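Local atomic coordinates of McyG protein (Microcystis aeruginosa PCC 7806, PDB entry 4R0M), a protein that binds phenylalanyl-adenylate in its adenylation domain and probably passes the activated acyl group to its peptidyl carrier domain in microcystin synthesis. Residues V302-Q307 / K331-M336; E306-K311 / S359-G364; L363-P368 / K427-I432. One frame throughout, in Å; residues are numbered along the deposited sequence.

In the fold
The three contacts surround the adenine end of one bound phenylalanyl-adenylate, and all touch it. Interaction 1 pairs neighbouring parallel strands, 300-303 and 330-336, of the large mixed sheet. Interaction 2 shares Glu-306 and Gln-307 with it, its centre about 9 Å away, and runs from the approach to helix 310-320 to the loop before strand 365-366. Interaction 3 starts on that loop, sharing Leu-363 and Gly-364, and reaches strand 429-435 of the antiparallel sheet; its centre lies about 12 Å from that of interaction 2 and 11 Å from that of interaction 1. Residues distant in sequence thus close around the purine from two sheets and from loops that follow or precede their strands.

Interaction 1: V302-Q307 / K331-M336. With FA5 (adenosine-5'-[phenylalaninyl-phosphate]), chain C.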
# COMPACT_ATOMS: atom_id res chain seq x y z
N VAL A 302 10.41 -1.49 -7.27
CA VAL A 302 9.87 -2.24 -6.15
C VAL A 302 8.55 -2.94 -6.49
O VAL A 302 7.59 -2.31 -6.95
CB VAL A 302 9.69 -1.35 -4.91
CG1 VAL A 302 9.26 -2.17 -3.70
CG2 VAL A 302 10.99 -0.62 -4.61
N ASN A 303 8.53 -4.25 -6.29
CA ASN A 303 7.31 -5.03 -6.24
C ASN A 303 7.03 -5.33 -4.77
O ASN A 303 7.71 -6.17 -4.17
CB ASN A 303 7.45 -6.33 -7.05
CG ASN A 303 6.14 -7.10 -7.19
OD1 ASN A 303 5.31 -7.12 -6.29
ND2 ASN A 303 5.97 -7.74 -8.33
N ALA A 304 6.06 -4.63 -4.20
CA ALA A 304 5.72 -4.77 -2.78
C ALA A 304 4.30 -4.32 -2.47
O ALA A 304 3.72 -3.52 -3.22
CB ALA A 304 6.71 -4.01 -1.91
N GLY A 305 3.75 -4.81 -1.37
CA GLY A 305 2.38 -4.49 -0.97
C GLY A 305 1.50 -5.72 -0.88
O GLY A 305 0.54 -5.74 -0.11
N GLU A 306 1.83 -6.74 -1.67
CA GLU A 306 1.12 -8.01 -1.68
C GLU A 306 2.06 -9.12 -2.15
O GLU A 306 3.17 -8.84 -2.61
CB GLU A 306 -0.12 -7.94 -2.59
CG GLU A 306 0.19 -7.80 -4.07
CD GLU A 306 -1.05 -7.77 -4.95
OE1 GLU A 306 -0.91 -7.54 -6.17
OE2 GLU A 306 -2.17 -7.99 -4.43
N GLN A 307 1.60 -10.36 -2.04
CA GLN A 307 2.38 -11.52 -2.46
C GLN A 307 2.89 -11.34 -3.89
O GLN A 307 2.16 -10.90 -4.77
CB GLN A 307 1.54 -12.80 -2.34
CG GLN A 307 2.34 -14.09 -2.41
CD GLN A 307 3.21 -14.33 -1.19
OE1 GLN A 307 2.84 -13.99 -0.06
NE2 GLN A 307 4.37 -14.95 -1.41
N LYS A 331 13.06 -5.00 -7.72
CA LYS A 331 13.33 -5.24 -6.30
C LYS A 331 12.06 -5.63 -5.53
O LYS A 331 11.35 -4.77 -5.02
CB LYS A 331 13.98 -4.01 -5.65
CG LYS A 331 15.21 -3.44 -6.37
CD LYS A 331 16.40 -4.39 -6.31
CE LYS A 331 17.72 -3.68 -6.58
NZ LYS A 331 17.83 -3.19 -7.98
N PRO A 332 11.75 -6.94 -5.47
CA PRO A 332 10.71 -7.39 -4.55
C PRO A 332 11.10 -7.06 -3.11
O PRO A 332 12.26 -7.23 -2.73
CB PRO A 332 10.67 -8.91 -4.77
CG PRO A 332 11.90 -9.25 -5.54
CD PRO A 332 12.23 -8.03 -6.33
N ALA A 333 10.15 -6.58 -2.32
CA ALA A 333 10.44 -6.12 -0.97
C ALA A 333 9.30 -6.43 -0.01
O ALA A 333 8.16 -6.60 -0.43
CB ALA A 333 10.73 -4.63 -0.98
N PHE A 334 9.62 -6.49 1.28
CA PHE A 334 8.59 -6.56 2.30
C PHE A 334 8.54 -5.28 3.13
O PHE A 334 9.58 -4.71 3.48
CB PHE A 334 8.79 -7.78 3.22
CG PHE A 334 7.77 -7.88 4.32
CD1 PHE A 334 6.50 -8.38 4.06
CD2 PHE A 334 8.08 -7.45 5.61
CE1 PHE A 334 5.55 -8.46 5.08
CE2 PHE A 334 7.13 -7.53 6.62
CZ PHE A 334 5.87 -8.04 6.36
N GLY A 335 7.32 -4.85 3.43
CA GLY A 335 7.10 -3.71 4.30
C GLY A 335 5.66 -3.67 4.78
O GLY A 335 4.82 -4.44 4.31
N MSE A 336 5.39 -2.78 5.73
CA MSE A 336 4.05 -2.59 6.26
C MSE A 336 3.96 -1.22 6.87
O MSE A 336 4.98 -0.54 7.04
CB MSE A 336 3.69 -3.68 7.28
CG MSE A 336 4.63 -3.78 8.47
SE MSE A 336 4.55 -5.59 9.24
CE MSE A 336 2.61 -5.69 9.61
C FA5 C . 1.50 -2.14 2.83
O FA5 C . 0.79 -2.68 1.99
CA FA5 C . 3.00 -2.12 2.65
N FA5 C . 3.36 -3.49 2.39
CB FA5 C . 3.44 -1.26 1.45
CG FA5 C . 4.92 -1.24 1.04
CD1 FA5 C . 5.85 -2.20 1.45
CD2 FA5 C . 5.36 -0.21 0.20
CE1 FA5 C . 7.18 -2.12 1.03
CE2 FA5 C . 6.69 -0.13 -0.23
CZ FA5 C . 7.61 -1.10 0.19
P FA5 C . -0.31 -2.27 4.84
OP1 FA5 C . -1.64 -1.88 4.25
OP2 FA5 C . -0.07 -1.99 6.31
OP3 FA5 C . 0.86 -1.54 4.00
O5' FA5 C . -0.14 -3.85 4.58
C5' FA5 C . 0.98 -4.59 5.07
C4' FA5 C . 0.77 -6.05 4.70
O4' FA5 C . 0.80 -6.26 3.28
C3' FA5 C . 1.85 -6.96 5.24
O3' FA5 C . 1.63 -7.30 6.61
C2' FA5 C . 1.74 -8.16 4.33
O2' FA5 C . 0.70 -9.03 4.77
C1' FA5 C . 1.34 -7.56 3.00
N9 FA5 C . 2.54 -7.45 2.14
C8 FA5 C . 3.24 -6.32 1.90
N7 FA5 C . 4.29 -6.54 1.07
C5 FA5 C . 4.28 -7.85 0.76
C6 FA5 C . 5.10 -8.77 -0.07
N6 FA5 C . 6.18 -8.31 -0.75
N1 FA5 C . 4.75 -10.07 -0.12
C2 FA5 C . 3.68 -10.55 0.56
N3 FA5 C . 2.89 -9.78 1.32
C4 FA5 C . 3.13 -8.45 1.47
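The ring of Phe-334 overlaps the adenine and ribose of the bound phenylalanyl-adenylate: CD1 stands 4.0 Å from FA5 C5, and CE1 is 3.9 Å from FA5 C2'. With CG anti to the backbone N (chi1 178°), the ring leans obliquely over one face of the purine. Backbone covers the opposite face, where Glu-306 O sits 3.2 Å from FA5 C6 and Gln-307 N approaches C2. An alanine in place of Phe-334 would remove the ring and would probably leave the purine less firmly held on that face. Two carbonyls of strand 330-336 grip the ligand: Ala-333 O accepts a weak, bent hydrogen bond from the adenine amino group N6, and Gly-335 O takes one of 2.6 Å from the amino group N of the phenylalanyl part. Gly-335 has to be small, since a beta carbon there would collide with CE1 of the ligand's phenyl ring. Ala-304 CB reaches that same CE1 at 3.5 Å and also meets Ala-333 CB. The strands themselves are joined by Asn-303 N to Lys-331 O and by Ala-333 N to Asn-303 O, both 3.1 Å; the donor stands above the carbonyl plane each time, by 56° in the first bond. Val-302 CG1 packs against Ala-333 CB at 4.0 Å. Gly-305, with phi 120°, turns the chain away from the sheet and under the adenine. The ends of two neighbouring parallel strands of a beta-alpha-beta unit, and the turn after the first, thus line the adenylate site; the second runs into the Phe-Gly-Met-Thr-Glu signature, whose Thr-337 also bonds the ligand, as is typical of ANL-family adenylation domains.

Interaction 2: E306-K311 / S359-G364; sequences EQVSVK and SFVSLG. With FA5 (adenosine-5'-[phenylalaninyl-phosphate]), chain C.
The turn leading into helix 310-320, the crossover helix of a beta-alpha-beta unit, packs here against the irregular loop that precedes strand 365-366. Three valines carry the contact. Val-361 CG2, anti to its own carbonyl carbon, fits between two partners: Val-310 CG2 at 3.7 Å and Val-308 CG1 at 3.8 Å. The side chains of Val-308 and Val-361 lie roughly perpendicular, so branch meets branch rather than lying alongside. Val-310 CG2 also rests on the backbone of the loop, 3.4 Å from Ser-359 O. The other branch of Val-308, CG2, lies 4.0 Å from Leu-363 CD2, where the two side chains pass antiparallel. Both residues border the adenylate pocket of this adenylation domain: Leu-363 CD1 comes within 3.5 Å of the adenine amino group, FA5 N6, and Val-308 CG2 approaches N6 from the other side of the purine plane, so aliphatic carbon flanks this polar end of the ligand. Ser-309 occupies the N-cap position of helix 310-320, and its OG is hydrogen-bonded to Thr-312 OG1. At the margin, the amide of Gln-307 stands steeply to the ring of Phe-360, their planes 78° apart; NE2, brought there by a bend at chi2, lies near CD1 of the ring without a bond to it, and its hydrogen bond goes to Ile-432 O. The ring of Phe-360 makes an edge-to-face pair with Phe-448. Further along the loop, Ser-362 OG accepts from Gly-364 N at 3.2 Å in an ST turn, which bends the chain on its way to strand 365-366.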
# COMPACT_ATOMS: atom_id res chain seq x y z
N GLU A 306 1.83 -6.74 -1.67
CA GLU A 306 1.12 -8.01 -1.68
C GLU A 306 2.06 -9.12 -2.15
O GLU A 306 3.17 -8.84 -2.61
CB GLU A 306 -0.12 -7.94 -2.59
CG GLU A 306 0.19 -7.80 -4.07
CD GLU A 306 -1.05 -7.77 -4.95
OE1 GLU A 306 -0.91 -7.54 -6.17
OE2 GLU A 306 -2.17 -7.99 -4.43
N GLN A 307 1.60 -10.36 -2.04
CA GLN A 307 2.38 -11.52 -2.46
C GLN A 307 2.89 -11.34 -3.89
O GLN A 307 2.16 -10.90 -4.77
CB GLN A 307 1.54 -12.80 -2.34
CG GLN A 307 2.34 -14.09 -2.41
CD GLN A 307 3.21 -14.33 -1.19
OE1 GLN A 307 2.84 -13.99 -0.06
NE2 GLN A 307 4.37 -14.95 -1.41
N VAL A 308 4.17 -11.66 -4.09
CA VAL A 308 4.83 -11.51 -5.38
C VAL A 308 4.75 -12.83 -6.15
O VAL A 308 5.10 -13.89 -5.63
CB VAL A 308 6.31 -11.07 -5.22
CG1 VAL A 308 6.95 -10.81 -6.58
CG2 VAL A 308 6.41 -9.83 -4.35
N SER A 309 4.28 -12.75 -7.40
CA SER A 309 4.14 -13.94 -8.25
C SER A 309 5.37 -14.18 -9.12
O SER A 309 5.75 -13.32 -9.92
CB SER A 309 2.88 -13.82 -9.11
OG SER A 309 2.84 -14.83 -10.11
N VAL A 310 5.96 -15.36 -8.96
CA VAL A 310 7.14 -15.79 -9.73
C VAL A 310 6.90 -15.68 -11.24
O VAL A 310 7.71 -15.10 -11.96
CB VAL A 310 7.54 -17.25 -9.37
CG1 VAL A 310 8.73 -17.71 -10.19
CG2 VAL A 310 7.84 -17.38 -7.88
N LYS A 311 5.77 -16.23 -11.71
CA LYS A 311 5.43 -16.25 -13.13
C LYS A 311 5.18 -14.86 -13.71
O LYS A 311 5.48 -14.60 -14.88
CB LYS A 311 4.22 -17.15 -13.39
CG LYS A 311 4.49 -18.64 -13.23
CD LYS A 311 3.40 -19.49 -13.88
CE LYS A 311 2.10 -19.51 -13.08
NZ LYS A 311 2.22 -20.26 -11.80
N SER A 359 7.78 -21.70 -4.90
CA SER A 359 7.17 -20.76 -5.77
C SER A 359 7.17 -19.44 -5.05
O SER A 359 6.23 -18.69 -5.14
CB SER A 359 5.73 -21.18 -6.05
OG SER A 359 5.65 -22.41 -6.76
N PHE A 360 8.22 -19.21 -4.28
CA PHE A 360 8.30 -18.02 -3.48
C PHE A 360 9.46 -17.15 -3.90
O PHE A 360 10.54 -17.62 -4.14
CB PHE A 360 8.36 -18.39 -2.01
CG PHE A 360 7.22 -19.26 -1.59
CD1 PHE A 360 5.93 -18.81 -1.68
CD2 PHE A 360 7.42 -20.52 -1.13
CE1 PHE A 360 4.87 -19.58 -1.31
CE2 PHE A 360 6.37 -21.31 -0.77
CZ PHE A 360 5.09 -20.84 -0.86
N VAL A 361 9.18 -15.87 -4.06
CA VAL A 361 10.15 -14.88 -4.37
C VAL A 361 10.87 -14.39 -3.14
O VAL A 361 10.28 -14.27 -2.11
CB VAL A 361 9.47 -13.71 -5.02
CG1 VAL A 361 10.46 -12.67 -5.40
CG2 VAL A 361 8.74 -14.19 -6.24
N SER A 362 12.16 -14.15 -3.25
CA SER A 362 12.89 -13.57 -2.15
C SER A 362 12.58 -12.11 -2.01
O SER A 362 12.59 -11.39 -2.97
CB SER A 362 14.38 -13.73 -2.36
OG SER A 362 15.13 -13.12 -1.35
N LEU A 363 12.32 -11.70 -0.79
CA LEU A 363 12.08 -10.29 -0.46
C LEU A 363 13.30 -9.66 0.22
O LEU A 363 13.23 -8.57 0.77
CB LEU A 363 10.81 -10.15 0.39
CG LEU A 363 9.52 -10.79 -0.13
CD1 LEU A 363 8.36 -10.50 0.81
CD2 LEU A 363 9.17 -10.34 -1.55
N GLY A 364 14.42 -10.38 0.15
CA GLY A 364 15.72 -9.85 0.55
C GLY A 364 16.00 -9.79 2.03
O GLY A 364 15.31 -10.42 2.84
C FA5 C . 1.50 -2.14 2.83
O FA5 C . 0.79 -2.68 1.99
CA FA5 C . 3.00 -2.12 2.65
N FA5 C . 3.36 -3.49 2.39
CB FA5 C . 3.44 -1.26 1.45
CG FA5 C . 4.92 -1.24 1.04
CD1 FA5 C . 5.85 -2.20 1.45
CD2 FA5 C . 5.36 -0.21 0.20
CE1 FA5 C . 7.18 -2.12 1.03
CE2 FA5 C . 6.69 -0.13 -0.23
CZ FA5 C . 7.61 -1.10 0.19
P FA5 C . -0.31 -2.27 4.84
OP1 FA5 C . -1.64 -1.88 4.25
OP2 FA5 C . -0.07 -1.99 6.31
OP3 FA5 C . 0.86 -1.54 4.00
O5' FA5 C . -0.14 -3.85 4.58
C5' FA5 C . 0.98 -4.59 5.07
C4' FA5 C . 0.77 -6.05 4.70
O4' FA5 C . 0.80 -6.26 3.28
C3' FA5 C . 1.85 -6.96 5.24
O3' FA5 C . 1.63 -7.30 6.61
C2' FA5 C . 1.74 -8.16 4.33
O2' FA5 C . 0.70 -9.03 4.77
C1' FA5 C . 1.34 -7.56 3.00
N9 FA5 C . 2.54 -7.45 2.14
C8 FA5 C . 3.24 -6.32 1.90
N7 FA5 C . 4.29 -6.54 1.07
C5 FA5 C . 4.28 -7.85 0.76
C6 FA5 C . 5.10 -8.77 -0.07
N6 FA5 C . 6.18 -8.31 -0.75
N1 FA5 C . 4.75 -10.07 -0.12
C2 FA5 C . 3.68 -10.55 0.56
N3 FA5 C . 2.89 -9.78 1.32
C4 FA5 C . 3.13 -8.45 1.47

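Interaction 3: L363-P368 / K427-I432. With FA5 (adenosine-5'-[phenylalaninyl-phosphate]), chain C.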
# COMPACT_ATOMS: atom_id res chain seq x y z
N LEU A 363 12.32 -11.70 -0.79
CA LEU A 363 12.08 -10.29 -0.46
C LEU A 363 13.30 -9.66 0.22
O LEU A 363 13.23 -8.57 0.77
CB LEU A 363 10.81 -10.15 0.39
CG LEU A 363 9.52 -10.79 -0.13
CD1 LEU A 363 8.36 -10.50 0.81
CD2 LEU A 363 9.17 -10.34 -1.55
N GLY A 364 14.42 -10.38 0.15
CA GLY A 364 15.72 -9.85 0.55
C GLY A 364 16.00 -9.79 2.03
O GLY A 364 15.31 -10.42 2.84
N LYS A 365 17.01 -9.01 2.39
CA LYS A 365 17.49 -8.88 3.76
C LYS A 365 17.01 -7.57 4.38
O LYS A 365 16.75 -6.61 3.66
CB LYS A 365 19.02 -8.97 3.80
CG LYS A 365 19.58 -10.28 3.28
CD LYS A 365 21.10 -10.32 3.41
CE LYS A 365 21.68 -11.56 2.75
NZ LYS A 365 23.15 -11.65 2.93
N PRO A 366 16.90 -7.52 5.72
CA PRO A 366 16.44 -6.32 6.40
C PRO A 366 17.45 -5.17 6.36
O PRO A 366 18.65 -5.40 6.27
CB PRO A 366 16.24 -6.78 7.84
CG PRO A 366 17.21 -7.89 8.00
CD PRO A 366 17.19 -8.60 6.68
N ILE A 367 16.93 -3.95 6.45
CA ILE A 367 17.75 -2.74 6.49
C ILE A 367 18.64 -2.70 7.74
O ILE A 367 18.33 -3.37 8.73
CB ILE A 367 16.87 -1.45 6.46
CG1 ILE A 367 15.79 -1.49 7.54
CG2 ILE A 367 16.26 -1.26 5.08
CD1 ILE A 367 15.16 -0.15 7.85
N PRO A 368 19.75 -1.94 7.68
CA PRO A 368 20.51 -1.64 8.89
C PRO A 368 19.61 -1.08 9.99
O PRO A 368 18.78 -0.21 9.73
CB PRO A 368 21.50 -0.57 8.41
CG PRO A 368 21.74 -0.91 6.98
CD PRO A 368 20.45 -1.48 6.46
N LYS A 427 19.21 -18.24 4.10
CA LYS A 427 20.48 -17.52 3.94
C LYS A 427 20.33 -16.02 4.22
O LYS A 427 20.96 -15.18 3.58
CB LYS A 427 21.09 -17.77 2.55
CG LYS A 427 21.51 -19.21 2.29
CD LYS A 427 21.92 -19.43 0.85
CE LYS A 427 22.35 -20.87 0.61
NZ LYS A 427 22.69 -21.13 -0.82
N GLY A 428 19.47 -15.70 5.19
CA GLY A 428 19.24 -14.32 5.59
C GLY A 428 18.15 -13.58 4.82
O GLY A 428 17.78 -12.47 5.19
N GLU A 429 17.65 -14.19 3.75
CA GLU A 429 16.63 -13.56 2.91
C GLU A 429 15.22 -13.95 3.34
O GLU A 429 14.96 -15.11 3.66
CB GLU A 429 16.86 -13.91 1.44
CG GLU A 429 18.11 -13.27 0.84
CD GLU A 429 18.50 -13.88 -0.50
OE1 GLU A 429 17.63 -14.00 -1.39
OE2 GLU A 429 19.69 -14.22 -0.66
N LEU A 430 14.31 -12.98 3.35
CA LEU A 430 12.92 -13.22 3.73
C LEU A 430 12.08 -13.72 2.56
O LEU A 430 12.12 -13.16 1.47
CB LEU A 430 12.28 -11.97 4.34
CG LEU A 430 10.77 -11.98 4.66
CD1 LEU A 430 10.42 -13.01 5.74
CD2 LEU A 430 10.29 -10.60 5.06
N PHE A 431 11.32 -14.79 2.82
CA PHE A 431 10.37 -15.34 1.86
C PHE A 431 8.99 -15.39 2.53
O PHE A 431 8.77 -16.19 3.43
CB PHE A 431 10.78 -16.75 1.43
CG PHE A 431 12.06 -16.82 0.63
CD1 PHE A 431 13.30 -16.70 1.26
CD2 PHE A 431 12.03 -17.05 -0.74
CE1 PHE A 431 14.48 -16.77 0.53
CE2 PHE A 431 13.20 -17.13 -1.47
CZ PHE A 431 14.43 -16.99 -0.84
N ILE A 432 8.08 -14.52 2.10
CA ILE A 432 6.70 -14.55 2.59
C ILE A 432 5.92 -15.62 1.82
O ILE A 432 5.99 -15.69 0.59
CB ILE A 432 6.00 -13.17 2.50
CG1 ILE A 432 6.68 -12.15 3.43
CG2 ILE A 432 4.51 -13.26 2.81
CD1 ILE A 432 6.65 -12.48 4.91
C FA5 C . 1.50 -2.14 2.83
O FA5 C . 0.79 -2.68 1.99
CA FA5 C . 3.00 -2.12 2.65
N FA5 C . 3.36 -3.49 2.39
CB FA5 C . 3.44 -1.26 1.45
CG FA5 C . 4.92 -1.24 1.04
CD1 FA5 C . 5.85 -2.20 1.45
CD2 FA5 C . 5.36 -0.21 0.20
CE1 FA5 C . 7.18 -2.12 1.03
CE2 FA5 C . 6.69 -0.13 -0.23
CZ FA5 C . 7.61 -1.10 0.19
P FA5 C . -0.31 -2.27 4.84
OP1 FA5 C . -1.64 -1.88 4.25
OP2 FA5 C . -0.07 -1.99 6.31
OP3 FA5 C . 0.86 -1.54 4.00
O5' FA5 C . -0.14 -3.85 4.58
C5' FA5 C . 0.98 -4.59 5.07
C4' FA5 C . 0.77 -6.05 4.70
O4' FA5 C . 0.80 -6.26 3.28
C3' FA5 C . 1.85 -6.96 5.24
O3' FA5 C . 1.63 -7.30 6.61
C2' FA5 C . 1.74 -8.16 4.33
O2' FA5 C . 0.70 -9.03 4.77
C1' FA5 C . 1.34 -7.56 3.00
N9 FA5 C . 2.54 -7.45 2.14
C8 FA5 C . 3.24 -6.32 1.90
N7 FA5 C . 4.29 -6.54 1.07
C5 FA5 C . 4.28 -7.85 0.76
C6 FA5 C . 5.10 -8.77 -0.07
N6 FA5 C . 6.18 -8.31 -0.75
N1 FA5 C . 4.75 -10.07 -0.12
C2 FA5 C . 3.68 -10.55 0.56
N3 FA5 C . 2.89 -9.78 1.32
C4 FA5 C . 3.13 -8.45 1.47
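Leu-363 opens the contact with both its backbone and its side chain. Its N donates to Leu-430 O over 2.7 Å, almost straight along the C=O axis (174° at the oxygen). Its CD1 lies 3.5 Å from Ile-432 CG1, the two side chains roughly perpendicular, and beside them Ile-432 CG2 comes 3.6 Å from FA5 C2, from above the purine plane, on the same side as Phe-334. Gly-364 returns the backbone bond: its O accepts from Leu-430 N at 2.8 Å, the donor standing above the carbonyl plane, and Glu-429 CA adds a CH···O contact to the same oxygen. The positive phi of Gly-364, 78°, favours glycine. These two hydrogen bonds tie the lead-in to strand 365-366, at the edge of the large mixed sheet, to strand 429-435 of the antiparallel sheet, so that two subdomains of the adenylation domain meet beside the nucleotide. Lys-365 then stretches over the tight turn of the hairpin 421-426/429-435, whose turn residues Lys-427 and Gly-428 have the positive phi values of a type I' turn. Its CG packs 3.4 Å from Gly-428 O and its CE 3.8 Å from Lys-427 O. Gly-428 suits its backbone angles, where a beta carbon would press on the carbonyl O of Lys-427 and also come close to Lys-365 CE. The ammonium of Lys-365 does not reach the carboxylate of Glu-429; NZ and OE2 are 5.6 Å apart, and Glu-429 OE1 bonds Ser-362 OG instead. Pro-366 only brushes the turn, its CD near Gly-428 O, and its ring packs on Thr-344 of the neighbouring strand 341-345.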